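Local structure of telomerase reverse transcriptase (Candida tropicalis MYA-3404, 6ZD1) at residues T309-A313 against F553-D557; I316-R320 against T562-K566; V332-F338 against T538-E544. The protein probably lengthens telomeres as the reverse transcriptase of a ribonucleoprotein, adding simple sequence repeats to chromosome ends by copying a template within its RNA component. All coordinates share one frame. Residue numbers count along the deposited sequence, not the author numbering.

How the interactions relate
The three contacts lie on the same side of the chain's centre and form a continuous block. Along the chain the order is 309-313, 316-320, 332-338, 538-544, 553-557, 562-566, so interactions 1 and 2 cross while interaction 3 is nested inside both. Interactions 1 and 2, with centres about 10 Å apart, share helix 309-326 and the sheet of strands 550-553, 556-559 and 565-567. Interaction 3 belongs to another antiparallel sheet, its centre about 16 Å from interaction 1 and 14 Å from interaction 2. Leu563 of interaction 2 joins the layers, packing on Leu333 and Met335. This layering is consistent with a reverse transcriptase palm and its adjoining primer-grip hairpin.

Interaction 1 of 3, residues T309-A313 against F553-D557; sequences TNEVA and FVGLD
Residues 309-313 form the first turn of helix 309-326, with Ala313 N bonded to Thr309 O at 3.1 Å. Facing it, Phe553 to Leu556 make a type II beta turn: Val554 (phi/psi -59/114°) and Gly555 (64/-1°) occupy the corners, the latter with a positive phi that glycine adopts easily. Leu556 N reaches Phe553 O at 3.1 Å, and Phe553 N returns a weak bond to Leu556 O at 3.0 Å. Thr309 stands nearest Val554 (CA to CA 6.9 Å), and Ala313 nearest Leu556 (CA to CA 7.6 Å). The turn links strands 550-553 and 556-559; its place in the sequence, soon after the palm sheet, and its FVGL sequence are consistent with the primer-grip hairpin (motif E) of telomerase reverse transcriptases. Leu556 (m, t) is the main bump. It fills the hollow between Thr309, Val312 and Ala313, with Leu556 CD2 3.9 Å from Thr309 CG2 and Leu556 CD1 3.7 Å from Val312 CG1 and 4.0 Å from Ala313 CB. Val312 (t) answers as a wedge: Val312 CG1 also meets the edge of the Phe553 ring at CD2, 3.7 Å away. Thr309 (m) sets CG2 3.8 Å from Val554 O. No hydrogen bond crosses this interface, which buries 248 Å². Leu498 and Leu500 of strand 495-500 extend the apolar surface around Val312.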
loop_
_atom_site.group_PDB
_atom_site.type_symbol
_atom_site.label_atom_id
_atom_site.label_comp_id
_atom_site.label_asym_id
_atom_site.label_seq_id
_atom_site.Cartn_x
_atom_site.Cartn_y
_atom_site.Cartn_z
ATOM N N THR A 309 3.690 4.364 14.404
ATOM C CA THR A 309 4.459 5.581 14.656
ATOM C C THR A 309 3.841 6.415 15.775
ATOM O O THR A 309 4.548 6.886 16.674
ATOM C CB THR A 309 4.580 6.411 13.376
ATOM O OG1 THR A 309 5.580 5.833 12.527
ATOM C CG2 THR A 309 4.969 7.847 13.702
ATOM N N ASN A 310 2.522 6.621 15.730
ATOM C CA ASN A 310 1.872 7.391 16.786
ATOM C C ASN A 310 2.090 6.752 18.150
ATOM O O ASN A 310 2.159 7.460 19.161
ATOM C CB ASN A 310 0.376 7.536 16.508
ATOM C CG ASN A 310 0.090 8.301 15.233
ATOM O OD1 ASN A 310 0.977 8.507 14.405
ATOM N ND2 ASN A 310 -1.157 8.720 15.064
ATOM N N GLU A 311 2.209 5.422 18.200
ATOM C CA GLU A 311 2.498 4.780 19.477
ATOM C C GLU A 311 3.911 5.100 19.945
ATOM O O GLU A 311 4.148 5.225 21.152
ATOM C CB GLU A 311 2.290 3.267 19.380
ATOM C CG GLU A 311 1.706 2.658 20.652
ATOM C CD GLU A 311 1.881 1.152 20.740
ATOM O OE1 GLU A 311 2.615 0.695 21.643
ATOM O OE2 GLU A 311 1.287 0.426 19.914
ATOM N N VAL A 312 4.852 5.256 19.009
ATOM C CA VAL A 312 6.197 5.699 19.372
ATOM C C VAL A 312 6.136 7.077 20.019
ATOM O O VAL A 312 6.732 7.317 21.074
ATOM C CB VAL A 312 7.115 5.696 18.134
ATOM C CG1 VAL A 312 8.392 6.479 18.404
ATOM C CG2 VAL A 312 7.438 4.270 17.712
ATOM N N ALA A 313 5.370 7.988 19.414
ATOM C CA ALA A 313 5.255 9.339 19.950
ATOM C C ALA A 313 4.599 9.337 21.324
ATOM O O ALA A 313 5.068 10.011 22.246
ATOM C CB ALA A 313 4.464 10.214 18.980
ATOM N N PHE A 553 13.543 10.451 14.255
ATOM C CA PHE A 553 13.134 9.059 14.249
ATOM C C PHE A 553 12.080 8.906 13.154
ATOM O O PHE A 553 11.848 9.830 12.370
ATOM C CB PHE A 553 12.648 8.645 15.635
ATOM C CG PHE A 553 12.622 7.162 15.848
ATOM C CD1 PHE A 553 13.679 6.372 15.434
ATOM C CD2 PHE A 553 11.544 6.560 16.471
ATOM C CE1 PHE A 553 13.658 5.005 15.629
ATOM C CE2 PHE A 553 11.518 5.194 16.670
ATOM C CZ PHE A 553 12.579 4.416 16.249
ATOM N N VAL A 554 11.440 7.738 13.067
ATOM C CA VAL A 554 10.527 7.484 11.957
ATOM C C VAL A 554 9.416 8.525 11.960
ATOM O O VAL A 554 8.559 8.542 12.853
ATOM C CB VAL A 554 9.960 6.067 12.059
ATOM C CG1 VAL A 554 10.956 5.068 11.514
ATOM C CG2 VAL A 554 9.640 5.735 13.514
ATOM N N GLY A 555 9.394 9.367 10.929
ATOM C CA GLY A 555 8.361 10.375 10.777
ATOM C C GLY A 555 8.305 11.449 11.851
ATOM O O GLY A 555 7.471 12.358 11.772
ATOM N N LEU A 556 9.184 11.374 12.849
ATOM C CA LEU A 556 9.112 12.236 14.022
ATOM C C LEU A 556 10.383 13.057 14.179
ATOM O O LEU A 556 11.491 12.557 13.967
ATOM C CB LEU A 556 8.899 11.419 15.296
ATOM C CG LEU A 556 7.725 10.449 15.319
ATOM C CD1 LEU A 556 7.707 9.685 16.633
ATOM C CD2 LEU A 556 6.422 11.197 15.107
ATOM N N ASP A 557 10.208 14.313 14.574
ATOM C CA ASP A 557 11.299 15.159 15.038
ATOM C C ASP A 557 11.257 15.173 16.559
ATOM O O ASP A 557 10.265 15.616 17.148
ATOM C CB ASP A 557 11.177 16.579 14.488
ATOM C CG ASP A 557 11.949 16.772 13.204
ATOM O OD1 ASP A 557 12.573 15.797 12.734
ATOM O OD2 ASP A 557 11.935 17.902 12.667
#

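Interaction 2 of 3, residues I316-R320 against T562-K566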
loop_
_atom_site.group_PDB
_atom_site.type_symbol
_atom_site.label_atom_id
_atom_site.label_comp_id
_atom_site.label_asym_id
_atom_site.label_seq_id
_atom_site.Cartn_x
_atom_site.Cartn_y
_atom_site.Cartn_z
ATOM N N ILE A 316 6.820 8.080 24.099
ATOM C CA ILE A 316 7.801 9.097 24.468
ATOM C C ILE A 316 7.146 10.225 25.259
ATOM O O ILE A 316 7.700 10.704 26.255
ATOM C CB ILE A 316 8.516 9.623 23.209
ATOM C CG1 ILE A 316 9.316 8.502 22.553
ATOM C CG2 ILE A 316 9.437 10.783 23.551
ATOM C CD1 ILE A 316 9.879 8.873 21.204
ATOM N N LEU A 317 5.965 10.671 24.825
ATOM C CA LEU A 317 5.244 11.710 25.556
ATOM C C LEU A 317 4.852 11.239 26.951
ATOM O O LEU A 317 4.892 12.019 27.909
ATOM C CB LEU A 317 4.010 12.146 24.771
ATOM C CG LEU A 317 4.283 12.902 23.471
ATOM C CD1 LEU A 317 2.978 13.353 22.843
ATOM C CD2 LEU A 317 5.200 14.089 23.717
ATOM N N THR A 318 4.443 9.976 27.080
ATOM C CA THR A 318 4.201 9.418 28.406
ATOM C C THR A 318 5.502 9.303 29.192
ATOM O O THR A 318 5.534 9.578 30.398
ATOM C CB THR A 318 3.509 8.059 28.282
ATOM O OG1 THR A 318 2.263 8.225 27.591
ATOM C CG2 THR A 318 3.239 7.457 29.655
ATOM N N PHE A 319 6.591 8.920 28.518
ATOM C CA PHE A 319 7.899 8.897 29.165
ATOM C C PHE A 319 8.288 10.287 29.651
ATOM O O PHE A 319 8.769 10.450 30.779
ATOM C CB PHE A 319 8.941 8.343 28.190
ATOM C CG PHE A 319 10.309 8.145 28.786
ATOM C CD1 PHE A 319 10.542 7.138 29.711
ATOM C CD2 PHE A 319 11.373 8.941 28.385
ATOM C CE1 PHE A 319 11.804 6.948 30.249
ATOM C CE2 PHE A 319 12.638 8.758 28.917
ATOM C CZ PHE A 319 12.854 7.759 29.849
ATOM N N ARG A 320 8.052 11.311 28.828
ATOM C CA ARG A 320 8.346 12.674 29.251
ATOM C C ARG A 320 7.477 13.078 30.435
ATOM O O ARG A 320 7.973 13.615 31.433
ATOM C CB ARG A 320 8.136 13.638 28.085
ATOM C CG ARG A 320 8.361 15.093 28.441
ATOM C CD ARG A 320 7.706 15.995 27.418
ATOM N NE ARG A 320 6.255 15.857 27.459
ATOM C CZ ARG A 320 5.420 16.481 26.637
ATOM N NH1 ARG A 320 5.897 17.288 25.700
ATOM N NH2 ARG A 320 4.111 16.299 26.754
ATOM N N THR A 562 13.936 18.657 25.531
ATOM C CA THR A 562 12.603 18.809 26.092
ATOM C C THR A 562 11.670 17.648 25.777
ATOM O O THR A 562 10.531 17.646 26.261
ATOM C CB THR A 562 11.968 20.112 25.593
ATOM O OG1 THR A 562 11.833 20.061 24.168
ATOM C CG2 THR A 562 12.838 21.303 25.967
ATOM N N LEU A 563 12.114 16.667 24.987
ATOM C CA LEU A 563 11.277 15.539 24.569
ATOM C C LEU A 563 10.030 16.022 23.829
ATOM O O LEU A 563 8.933 15.482 23.992
ATOM C CB LEU A 563 10.911 14.631 25.748
ATOM C CG LEU A 563 12.015 13.669 26.210
ATOM C CD1 LEU A 563 11.463 12.625 27.171
ATOM C CD2 LEU A 563 12.695 12.998 25.027
ATOM N N ASP A 564 10.198 17.067 23.024
ATOM C CA ASP A 564 9.164 17.491 22.091
ATOM C C ASP A 564 9.147 16.545 20.894
ATOM O O ASP A 564 10.198 16.232 20.330
ATOM C CB ASP A 564 9.425 18.924 21.634
ATOM C CG ASP A 564 8.336 19.456 20.727
ATOM O OD1 ASP A 564 7.316 19.957 21.249
ATOM O OD2 ASP A 564 8.498 19.374 19.491
ATOM N N VAL A 565 7.958 16.083 20.514
ATOM C CA VAL A 565 7.781 15.144 19.408
ATOM C C VAL A 565 6.824 15.784 18.407
ATOM O O VAL A 565 5.629 15.928 18.689
ATOM C CB VAL A 565 7.241 13.790 19.888
ATOM C CG1 VAL A 565 7.077 12.836 18.714
ATOM C CG2 VAL A 565 8.150 13.188 20.950
ATOM N N LYS A 566 7.340 16.156 17.236
ATOM C CA LYS A 566 6.549 16.792 16.190
ATOM C C LYS A 566 6.646 15.979 14.904
ATOM O O LYS A 566 7.728 15.517 14.530
ATOM C CB LYS A 566 7.021 18.234 15.944
ATOM C CG LYS A 566 5.980 19.148 15.298
ATOM C CD LYS A 566 6.185 19.279 13.792
ATOM C CE LYS A 566 5.105 20.148 13.148
ATOM N NZ LYS A 566 3.740 19.560 13.301
#
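Ile316 opens the contact with its CA-to-CB bond directed at the second segment. Ile316 CG2 lies 3.8 Å from Val565 CG2 and 4.2 Å from Leu563 CD2, so this one methyl meets both apolar side chains that project from 562-566. Leu317 starts sideways, yet its m, t rotamer carries Leu317 CD2 across, 4.1 Å from Val565 CG2. The same Leu317 CD2 is 4.0 Å from Leu563 O. Phe319, farther round the helix, touches with CD2, which is 3.9 Å from Leu563 CD1. Arg320, whose N bonds to Ile316 O at 2.7 Å, comes closest in backbone terms, its CA 6.2 Å from Leu563 CA. Arg320 CB rests 3.6 Å from Leu563 CD1, and the extended chain turns at chi3 (66°), with Arg320 CD 3.5 Å from Thr562 O, a contact but no hydrogen bond. Leu563 is therefore the centre of the interface, lodged among Ile316, Phe319 and Arg320. Its backbone sits in the left-handed region (58/38°), within the turn that leads into strand 565-567. Leu496 of strand 495-500 also touches Ile316 and Phe319, which places the helix against both sheets. With 319 Å² buried and no hydrogen bond between the segments, this is helix-on-sheet packing, joining helix 309-326 of the probable palm to outermost strand 565-567, and the turn before it, of the three-stranded sheet that contains the primer-grip-like hairpin.

Interaction 3 of 3, residues V332-F338 against T538-E544; sequences VLYMIKF and TVEINGE
Extended residues 334-338 and 539-541 run antiparallel, their axes at 173° and 4.9 Å apart. Met335 (selenomethionine, chi1 p) pairs with Ile541 (chi1 p) and Lys337 with Val539 as hydrogen-bonded pairs, flanking the non-hydrogen-bonded pair Ile336-Glu540. Four backbone bonds result: Met335 N to Ile541 O and Lys337 N to Val539 O, both 2.9 Å, and Ile541 N to Met335 O and Val539 N to Lys337 O, both 3.1 Å. On one face Met335 CG meets Ile541 CG1 at 3.7 Å. Asn542 (-132/-21°) and Gly543 (61/49°, positive phi) bend the chain out; Leu333 O and Asn542 O, two acceptors 2.6 Å apart, make no mutual hydrogen bond. Asn542 OD1 accepts from Glu544 N at 3.1 Å, an Asx turn, and Tyr334 (m) OH donates to Glu544 OE2 at 3.1 Å. Lys337 NZ bonds to Thr552 O; Glu540 OE2 forms a salt bridge with Lys518 NZ. All this is consistent with a reverse transcriptase palm sheet, whose central strands 334-339 and 503-508 probably carry motifs A and C.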
loop_
_atom_site.group_PDB
_atom_site.type_symbol
_atom_site.label_atom_id
_atom_site.label_comp_id
_atom_site.label_asym_id
_atom_site.label_seq_id
_atom_site.Cartn_x
_atom_site.Cartn_y
_atom_site.Cartn_z
ATOM N N VAL A 332 18.864 15.512 32.224
ATOM C CA VAL A 332 19.629 15.381 30.991
ATOM C C VAL A 332 19.426 13.968 30.465
ATOM O O VAL A 332 19.668 12.985 31.176
ATOM C CB VAL A 332 21.115 15.688 31.224
ATOM C CG1 VAL A 332 21.902 15.506 29.933
ATOM C CG2 VAL A 332 21.281 17.101 31.766
ATOM N N LEU A 333 18.948 13.861 29.230
ATOM C CA LEU A 333 18.570 12.588 28.634
ATOM C C LEU A 333 19.507 12.243 27.490
ATOM O O LEU A 333 19.958 13.125 26.755
ATOM C CB LEU A 333 17.126 12.622 28.130
ATOM C CG LEU A 333 16.080 12.804 29.227
ATOM C CD1 LEU A 333 14.705 12.963 28.621
ATOM C CD2 LEU A 333 16.114 11.627 30.190
ATOM N N TYR A 334 19.802 10.956 27.351
ATOM C CA TYR A 334 20.656 10.441 26.295
ATOM C C TYR A 334 19.817 9.556 25.388
ATOM O O TYR A 334 18.982 8.782 25.866
ATOM C CB TYR A 334 21.831 9.646 26.876
ATOM C CG TYR A 334 22.555 10.368 27.988
ATOM C CD1 TYR A 334 22.030 10.409 29.275
ATOM C CD2 TYR A 334 23.761 11.008 27.754
ATOM C CE1 TYR A 334 22.677 11.077 30.291
ATOM C CE2 TYR A 334 24.419 11.678 28.767
ATOM C CZ TYR A 334 23.871 11.708 30.034
ATOM O OH TYR A 334 24.518 12.369 31.051
HETATM N N MSE A 335 20.008 9.692 24.083
HETATM C CA MSE A 335 19.242 8.868 23.163
HETATM C C MSE A 335 20.035 8.391 21.959
HETATM O O MSE A 335 20.939 9.072 21.470
HETATM C CB MSE A 335 17.990 9.607 22.700
HETATM C CG MSE A 335 18.246 10.957 22.081
HETATM SE SE MSE A 335 16.557 11.797 21.603
HETATM C CE MSE A 335 15.756 11.874 23.376
ATOM N N ILE A 336 19.671 7.199 21.498
ATOM C CA ILE A 336 20.367 6.499 20.427
ATOM C C ILE A 336 19.319 5.872 19.516
ATOM O O ILE A 336 18.343 5.285 19.996
ATOM C CB ILE A 336 21.325 5.432 21.000
ATOM C CG1 ILE A 336 21.940 4.584 19.889
ATOM C CG2 ILE A 336 20.622 4.571 22.043
ATOM C CD1 ILE A 336 23.181 5.193 19.303
ATOM N N LYS A 337 19.486 6.038 18.205
ATOM C CA LYS A 337 18.655 5.352 17.224
ATOM C C LYS A 337 19.537 4.484 16.337
ATOM O O LYS A 337 20.670 4.859 16.013
ATOM C CB LYS A 337 17.838 6.335 16.368
ATOM C CG LYS A 337 18.608 6.990 15.237
ATOM C CD LYS A 337 17.682 7.746 14.306
ATOM C CE LYS A 337 18.447 8.323 13.130
ATOM N NZ LYS A 337 17.552 9.077 12.213
ATOM N N PHE A 338 19.014 3.320 15.956
ATOM C CA PHE A 338 19.759 2.376 15.138
ATOM C C PHE A 338 18.769 1.478 14.409
ATOM O O PHE A 338 17.698 1.175 14.940
ATOM C CB PHE A 338 20.745 1.552 15.983
ATOM C CG PHE A 338 20.109 0.794 17.126
ATOM C CD1 PHE A 338 19.885 1.406 18.353
ATOM C CD2 PHE A 338 19.762 -0.540 16.978
ATOM C CE1 PHE A 338 19.307 0.704 19.406
ATOM C CE2 PHE A 338 19.188 -1.246 18.025
ATOM C CZ PHE A 338 18.962 -0.621 19.242
ATOM N N THR A 538 23.579 4.709 12.493
ATOM C CA THR A 538 23.409 4.938 13.922
ATOM C C THR A 538 23.622 6.411 14.255
ATOM O O THR A 538 24.590 7.029 13.801
ATOM C CB THR A 538 24.388 4.060 14.706
ATOM O OG1 THR A 538 23.960 2.693 14.646
ATOM C CG2 THR A 538 24.473 4.494 16.152
ATOM N N VAL A 539 22.694 6.984 15.022
ATOM C CA VAL A 539 22.762 8.386 15.419
ATOM C C VAL A 539 22.572 8.477 16.929
ATOM O O VAL A 539 21.668 7.844 17.485
ATOM C CB VAL A 539 21.710 9.238 14.681
ATOM C CG1 VAL A 539 21.741 10.678 15.169
ATOM C CG2 VAL A 539 21.956 9.185 13.181
ATOM N N GLU A 540 23.412 9.275 17.586
ATOM C CA GLU A 540 23.363 9.422 19.034
ATOM C C GLU A 540 23.503 10.891 19.396
ATOM O O GLU A 540 24.432 11.560 18.937
ATOM C CB GLU A 540 24.474 8.609 19.712
ATOM C CG GLU A 540 24.415 8.620 21.233
ATOM C CD GLU A 540 25.683 8.084 21.872
ATOM O OE1 GLU A 540 26.041 8.555 22.976
ATOM O OE2 GLU A 540 26.325 7.197 21.269
ATOM N N ILE A 541 22.579 11.388 20.220
ATOM C CA ILE A 541 22.674 12.727 20.787
ATOM C C ILE A 541 22.330 12.645 22.267
ATOM O O ILE A 541 21.661 11.716 22.724
ATOM C CB ILE A 541 21.766 13.758 20.073
ATOM C CG1 ILE A 541 20.299 13.343 20.141
ATOM C CG2 ILE A 541 22.202 13.948 18.628
ATOM C CD1 ILE A 541 19.375 14.357 19.513
ATOM N N ASN A 542 22.834 13.619 23.026
ATOM C CA ASN A 542 22.622 13.665 24.467
ATOM C C ASN A 542 22.168 15.016 24.997
ATOM O O ASN A 542 21.620 15.063 26.104
ATOM C CB ASN A 542 23.903 13.249 25.210
ATOM C CG ASN A 542 25.111 14.079 24.817
ATOM O OD1 ASN A 542 24.992 15.241 24.427
ATOM N ND2 ASN A 542 26.290 13.480 24.925
ATOM N N GLY A 543 22.388 16.108 24.274
ATOM C CA GLY A 543 21.980 17.406 24.767
ATOM C C GLY A 543 22.649 17.804 26.067
ATOM O O GLY A 543 21.979 18.218 27.017
ATOM N N GLU A 544 23.973 17.663 26.133
ATOM C CA GLU A 544 24.759 18.190 27.243
ATOM C C GLU A 544 25.319 19.571 26.937
ATOM O O GLU A 544 26.373 19.942 27.471
ATOM C CB GLU A 544 25.895 17.230 27.600
ATOM C CG GLU A 544 25.451 15.925 28.247
ATOM C CD GLU A 544 26.624 15.041 28.642
ATOM O OE1 GLU A 544 27.778 15.401 28.328
ATOM O OE2 GLU A 544 26.393 13.985 29.267
#